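PDB 2PBL: putative esterase/lipase/thioesterase, which probably hydrolyses ester or thioester bonds as a member of the alpha/beta-hydrolase superfamily, its natural substrate being unknown. Local coordinates for residues A[83-95]-A[247-261]. Sequence-based numbering, arbitrary orientation.
Sequences SHLAVGALSKGWA and EPLADPESDLVAVIT
In this alpha/beta-hydrolase fold the short helix 87-91 packs against the C-terminal helix 255-261 and the 3-10 turn 247-250 leading to it. The CA atoms come closest at G88 and P252, 3.6 Å apart, and a CB on G88 would clash with V257 CG2 and L249 O. G88 N donates to L249 O (3.0 Å), meeting it in the carbonyl plane but with a bent N-H...O angle of 140°. Three residues before G88, L85 meets L249 at an angle, CB to CB at 3.9 Å. On the outer side S91 OG, held by G88 O, rests against CB and CG of the P252 ring. At the far end both branches of T261 are used. K92, its chain bent at chi3 (78°), passes V257 CG1 and brings NZ to T261 OG1 at 2.6 Å, while that hydroxyl donates to V257 O. With OG1 turned between the backbone N and carbonyl carbon (chi1 63°), CG2 lies over one face of the five-membered ring of W94, toward the indole rim, 3.8 Å from the ring centroid in a CH-pi contact. A glycine at T261 would probably leave K92 NZ without this acceptor and the indole face without its methyl. Both helices rest on strand 64-69, where F66 touches A89 and I260, and F68 touches L249; helix 20-35 flanks V87 through F31, and strand 206-212 meets L256 through W210.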
loop_
_atom_site.group_PDB
_atom_site.type_symbol
_atom_site.label_atom_id
_atom_site.label_comp_id
_atom_site.label_asym_id
_atom_site.label_seq_id
_atom_site.Cartn_x
_atom_site.Cartn_y
_atom_site.Cartn_z
ATOM N N SER A 83 11.271 -4.495 1.450
ATOM C CA SER A 83 11.307 -5.768 2.169
ATOM C C SER A 83 11.539 -5.597 3.643
ATOM O O SER A 83 10.883 -6.247 4.466
ATOM C CB SER A 83 12.394 -6.663 1.561
ATOM O OG SER A 83 12.262 -6.590 0.146
ATOM N N HIS A 84 12.465 -4.703 3.988
ATOM C CA HIS A 84 12.841 -4.471 5.401
ATOM C C HIS A 84 11.646 -4.023 6.283
ATOM O O HIS A 84 11.674 -4.132 7.520
ATOM C CB HIS A 84 13.962 -3.431 5.446
ATOM C CG HIS A 84 13.547 -2.084 4.941
ATOM N ND1 HIS A 84 13.233 -1.836 3.623
ATOM C CD2 HIS A 84 13.395 -0.908 5.591
ATOM C CE1 HIS A 84 12.904 -0.564 3.485
ATOM N NE2 HIS A 84 13.007 0.027 4.666
ATOM N N LEU A 85 10.586 -3.549 5.641
ATOM C CA LEU A 85 9.385 -3.150 6.367
ATOM C C LEU A 85 8.561 -4.374 6.859
ATOM O O LEU A 85 7.563 -4.226 7.571
ATOM C CB LEU A 85 8.558 -2.208 5.519
ATOM C CG LEU A 85 9.259 -0.909 5.049
ATOM C CD1 LEU A 85 8.348 -0.079 4.170
ATOM C CD2 LEU A 85 9.775 -0.046 6.237
ATOM N N ALA A 86 8.986 -5.574 6.488
ATOM C CA ALA A 86 8.323 -6.811 6.934
ATOM C C ALA A 86 8.675 -7.201 8.367
ATOM O O ALA A 86 7.958 -7.999 9.000
ATOM C CB ALA A 86 8.697 -7.961 5.981
ATOM N N VAL A 87 9.726 -6.594 8.915
ATOM C CA VAL A 87 10.233 -7.030 10.236
ATOM C C VAL A 87 9.212 -7.035 11.398
ATOM O O VAL A 87 9.066 -8.029 12.096
ATOM C CB VAL A 87 11.539 -6.211 10.595
ATOM C CG1 VAL A 87 11.924 -6.391 12.048
ATOM C CG2 VAL A 87 12.663 -6.649 9.662
ATOM N N GLY A 88 8.489 -5.954 11.609
ATOM C CA GLY A 88 7.598 -5.880 12.749
ATOM C C GLY A 88 6.510 -6.952 12.746
ATOM O O GLY A 88 6.297 -7.636 13.755
ATOM N N ALA A 89 5.850 -7.132 11.599
ATOM C CA ALA A 89 4.799 -8.162 11.493
ATOM C C ALA A 89 5.383 -9.557 11.550
ATOM O O ALA A 89 4.780 -10.427 12.139
ATOM C CB ALA A 89 4.005 -7.978 10.199
ATOM N N LEU A 90 6.525 -9.772 10.894
ATOM C CA LEU A 90 7.208 -11.067 10.952
ATOM C C LEU A 90 7.474 -11.467 12.392
ATOM O O LEU A 90 7.253 -12.596 12.753
ATOM C CB LEU A 90 8.529 -11.043 10.191
ATOM C CG LEU A 90 8.530 -11.227 8.679
ATOM C CD1 LEU A 90 9.937 -11.003 8.142
ATOM C CD2 LEU A 90 8.036 -12.597 8.302
ATOM N N SER A 91 7.917 -10.532 13.222
ATOM C CA SER A 91 8.215 -10.830 14.620
ATOM C C SER A 91 6.980 -11.235 15.418
ATOM O O SER A 91 7.117 -11.902 16.433
ATOM C CB SER A 91 8.908 -9.655 15.323
ATOM O OG SER A 91 7.969 -8.649 15.635
ATOM N N LYS A 92 5.786 -10.810 14.976
ATOM C CA LYS A 92 4.530 -11.170 15.623
ATOM C C LYS A 92 3.946 -12.477 15.027
ATOM O O LYS A 92 2.878 -12.929 15.438
ATOM C CB LYS A 92 3.521 -10.019 15.531
ATOM C CG LYS A 92 3.907 -8.790 16.386
ATOM C CD LYS A 92 2.746 -7.807 16.509
ATOM C CE LYS A 92 1.652 -8.198 17.516
ATOM N NZ LYS A 92 0.431 -7.276 17.467
ATOM N N GLY A 93 4.652 -13.077 14.064
ATOM C CA GLY A 93 4.246 -14.347 13.483
ATOM C C GLY A 93 3.447 -14.312 12.192
ATOM O O GLY A 93 2.924 -15.337 11.785
ATOM N N TRP A 94 3.379 -13.149 11.540
ATOM C CA TRP A 94 2.683 -13.012 10.267
ATOM C C TRP A 94 3.616 -13.290 9.105
ATOM O O TRP A 94 4.794 -12.909 9.133
ATOM C CB TRP A 94 2.178 -11.579 10.108
ATOM C CG TRP A 94 1.101 -11.266 11.072
ATOM C CD1 TRP A 94 1.256 -10.992 12.385
ATOM C CD2 TRP A 94 -0.300 -11.269 10.822
ATOM N NE1 TRP A 94 0.046 -10.796 12.987
ATOM C CE2 TRP A 94 -0.939 -10.943 12.045
ATOM C CE3 TRP A 94 -1.087 -11.482 9.677
ATOM C CZ2 TRP A 94 -2.321 -10.869 12.169
ATOM C CZ3 TRP A 94 -2.458 -11.381 9.799
ATOM C CH2 TRP A 94 -3.069 -11.099 11.032
ATOM N N ALA A 95 3.095 -13.946 8.079
ATOM C CA ALA A 95 3.831 -14.038 6.810
ATOM C C ALA A 95 3.576 -12.707 6.130
ATOM O O ALA A 95 2.537 -12.099 6.319
ATOM C CB ALA A 95 3.347 -15.167 5.944
ATOM N N GLU A 247 8.197 4.049 8.321
ATOM C CA GLU A 247 9.347 3.488 9.063
ATOM C C GLU A 247 9.002 2.591 10.216
ATOM O O GLU A 247 9.645 1.555 10.350
ATOM C CB GLU A 247 10.356 4.561 9.483
ATOM C CG GLU A 247 11.088 5.078 8.286
ATOM C CD GLU A 247 12.165 6.159 8.557
ATOM O OE1 GLU A 247 12.286 6.679 9.721
ATOM O OE2 GLU A 247 12.866 6.474 7.564
ATOM N N PRO A 248 7.981 2.944 11.022
ATOM C CA PRO A 248 7.584 2.061 12.142
ATOM C C PRO A 248 7.187 0.623 11.793
ATOM O O PRO A 248 7.098 -0.230 12.703
ATOM C CB PRO A 248 6.396 2.799 12.769
ATOM C CG PRO A 248 6.676 4.251 12.416
ATOM C CD PRO A 248 7.192 4.194 11.032
ATOM N N LEU A 249 6.953 0.336 10.508
ATOM C CA LEU A 249 6.679 -1.043 10.098
ATOM C C LEU A 249 7.831 -1.992 10.439
ATOM O O LEU A 249 7.628 -3.201 10.623
ATOM C CB LEU A 249 6.382 -1.129 8.606
ATOM C CG LEU A 249 5.051 -0.575 8.081
ATOM C CD1 LEU A 249 4.993 -0.626 6.565
ATOM C CD2 LEU A 249 3.832 -1.303 8.633
ATOM N N ALA A 250 9.049 -1.445 10.488
ATOM C CA ALA A 250 10.253 -2.205 10.814
ATOM C C ALA A 250 10.371 -2.537 12.331
ATOM O O ALA A 250 11.209 -3.347 12.738
ATOM C CB ALA A 250 11.506 -1.409 10.333
ATOM N N ASP A 251 9.535 -1.912 13.153
ATOM C CA ASP A 251 9.616 -2.054 14.606
ATOM C C ASP A 251 8.508 -2.937 15.138
ATOM O O ASP A 251 7.348 -2.536 15.081
ATOM C CB ASP A 251 9.491 -0.666 15.219
ATOM C CG ASP A 251 9.649 -0.657 16.747
ATOM O OD1 ASP A 251 9.671 -1.729 17.411
ATOM O OD2 ASP A 251 9.722 0.467 17.287
ATOM N N PRO A 252 8.855 -4.131 15.649
ATOM C CA PRO A 252 7.874 -5.019 16.282
ATOM C C PRO A 252 6.905 -4.388 17.258
ATOM O O PRO A 252 5.754 -4.817 17.312
ATOM C CB PRO A 252 8.764 -5.996 17.046
ATOM C CG PRO A 252 9.934 -6.149 16.185
ATOM C CD PRO A 252 10.192 -4.768 15.616
ATOM N N GLU A 253 7.335 -3.376 18.012
ATOM C CA GLU A 253 6.489 -2.780 19.043
ATOM C C GLU A 253 5.786 -1.491 18.635
ATOM O O GLU A 253 5.151 -0.846 19.452
ATOM C CB GLU A 253 7.321 -2.569 20.330
ATOM C CG GLU A 253 7.945 -3.871 20.904
ATOM C CD GLU A 253 6.893 -4.875 21.417
ATOM O OE1 GLU A 253 6.026 -4.470 22.224
ATOM O OE2 GLU A 253 6.938 -6.071 21.031
ATOM N N SER A 254 5.865 -1.112 17.359
ATOM C CA SER A 254 5.263 0.136 16.942
ATOM C C SER A 254 3.753 0.106 16.992
ATOM O O SER A 254 3.133 -0.965 16.869
ATOM C CB SER A 254 5.732 0.489 15.539
ATOM O OG SER A 254 5.278 -0.440 14.563
ATOM N N ASP A 255 3.163 1.274 17.190
ATOM C CA ASP A 255 1.727 1.386 17.178
ATOM C C ASP A 255 1.163 1.059 15.804
ATOM O O ASP A 255 0.091 0.516 15.719
ATOM C CB ASP A 255 1.271 2.764 17.594
ATOM C CG ASP A 255 1.607 3.082 19.063
ATOM O OD1 ASP A 255 1.770 2.166 19.894
ATOM O OD2 ASP A 255 1.684 4.267 19.372
ATOM N N LEU A 256 1.890 1.405 14.749
ATOM C CA LEU A 256 1.478 1.067 13.368
ATOM C C LEU A 256 1.425 -0.469 13.210
ATOM O O LEU A 256 0.421 -1.019 12.765
ATOM C CB LEU A 256 2.439 1.654 12.359
ATOM C CG LEU A 256 2.168 1.411 10.869
ATOM C CD1 LEU A 256 0.792 1.890 10.397
ATOM C CD2 LEU A 256 3.270 2.094 10.029
ATOM N N VAL A 257 2.470 -1.165 13.623
ATOM C CA VAL A 257 2.427 -2.649 13.578
ATOM C C VAL A 257 1.250 -3.183 14.401
ATOM O O VAL A 257 0.575 -4.149 14.004
ATOM C CB VAL A 257 3.742 -3.298 14.009
ATOM C CG1 VAL A 257 3.564 -4.790 14.219
ATOM C CG2 VAL A 257 4.776 -3.076 12.948
ATOM N N ALA A 258 0.976 -2.534 15.527
ATOM C CA ALA A 258 -0.107 -2.970 16.401
ATOM C C ALA A 258 -1.506 -2.875 15.737
ATOM O O ALA A 258 -2.320 -3.837 15.850
ATOM C CB ALA A 258 -0.067 -2.200 17.711
ATOM N N VAL A 259 -1.795 -1.757 15.064
ATOM C CA VAL A 259 -3.116 -1.574 14.430
ATOM C C VAL A 259 -3.318 -2.481 13.182
ATOM O O VAL A 259 -4.441 -2.912 12.878
ATOM C CB VAL A 259 -3.421 -0.087 14.126
ATOM C CG1 VAL A 259 -2.608 0.445 12.978
ATOM C CG2 VAL A 259 -4.892 0.097 13.837
ATOM N N ILE A 260 -2.234 -2.728 12.459
ATOM C CA ILE A 260 -2.226 -3.664 11.363
ATOM C C ILE A 260 -2.481 -5.097 11.816
ATOM O O ILE A 260 -3.213 -5.818 11.149
ATOM C CB ILE A 260 -0.884 -3.610 10.603
ATOM C CG1 ILE A 260 -0.770 -2.280 9.851
ATOM C CG2 ILE A 260 -0.764 -4.760 9.619
ATOM C CD1 ILE A 260 0.634 -2.013 9.343
ATOM N N THR A 261 -1.852 -5.526 12.907
ATOM C CA THR A 261 -2.012 -6.902 13.404
ATOM C C THR A 261 -3.122 -7.084 14.479
ATOM O O THR A 261 -3.299 -8.193 14.986
ATOM C CB THR A 261 -0.683 -7.433 13.930
ATOM O OG1 THR A 261 -0.243 -6.627 15.057
ATOM C CG2 THR A 261 0.363 -7.408 12.831
#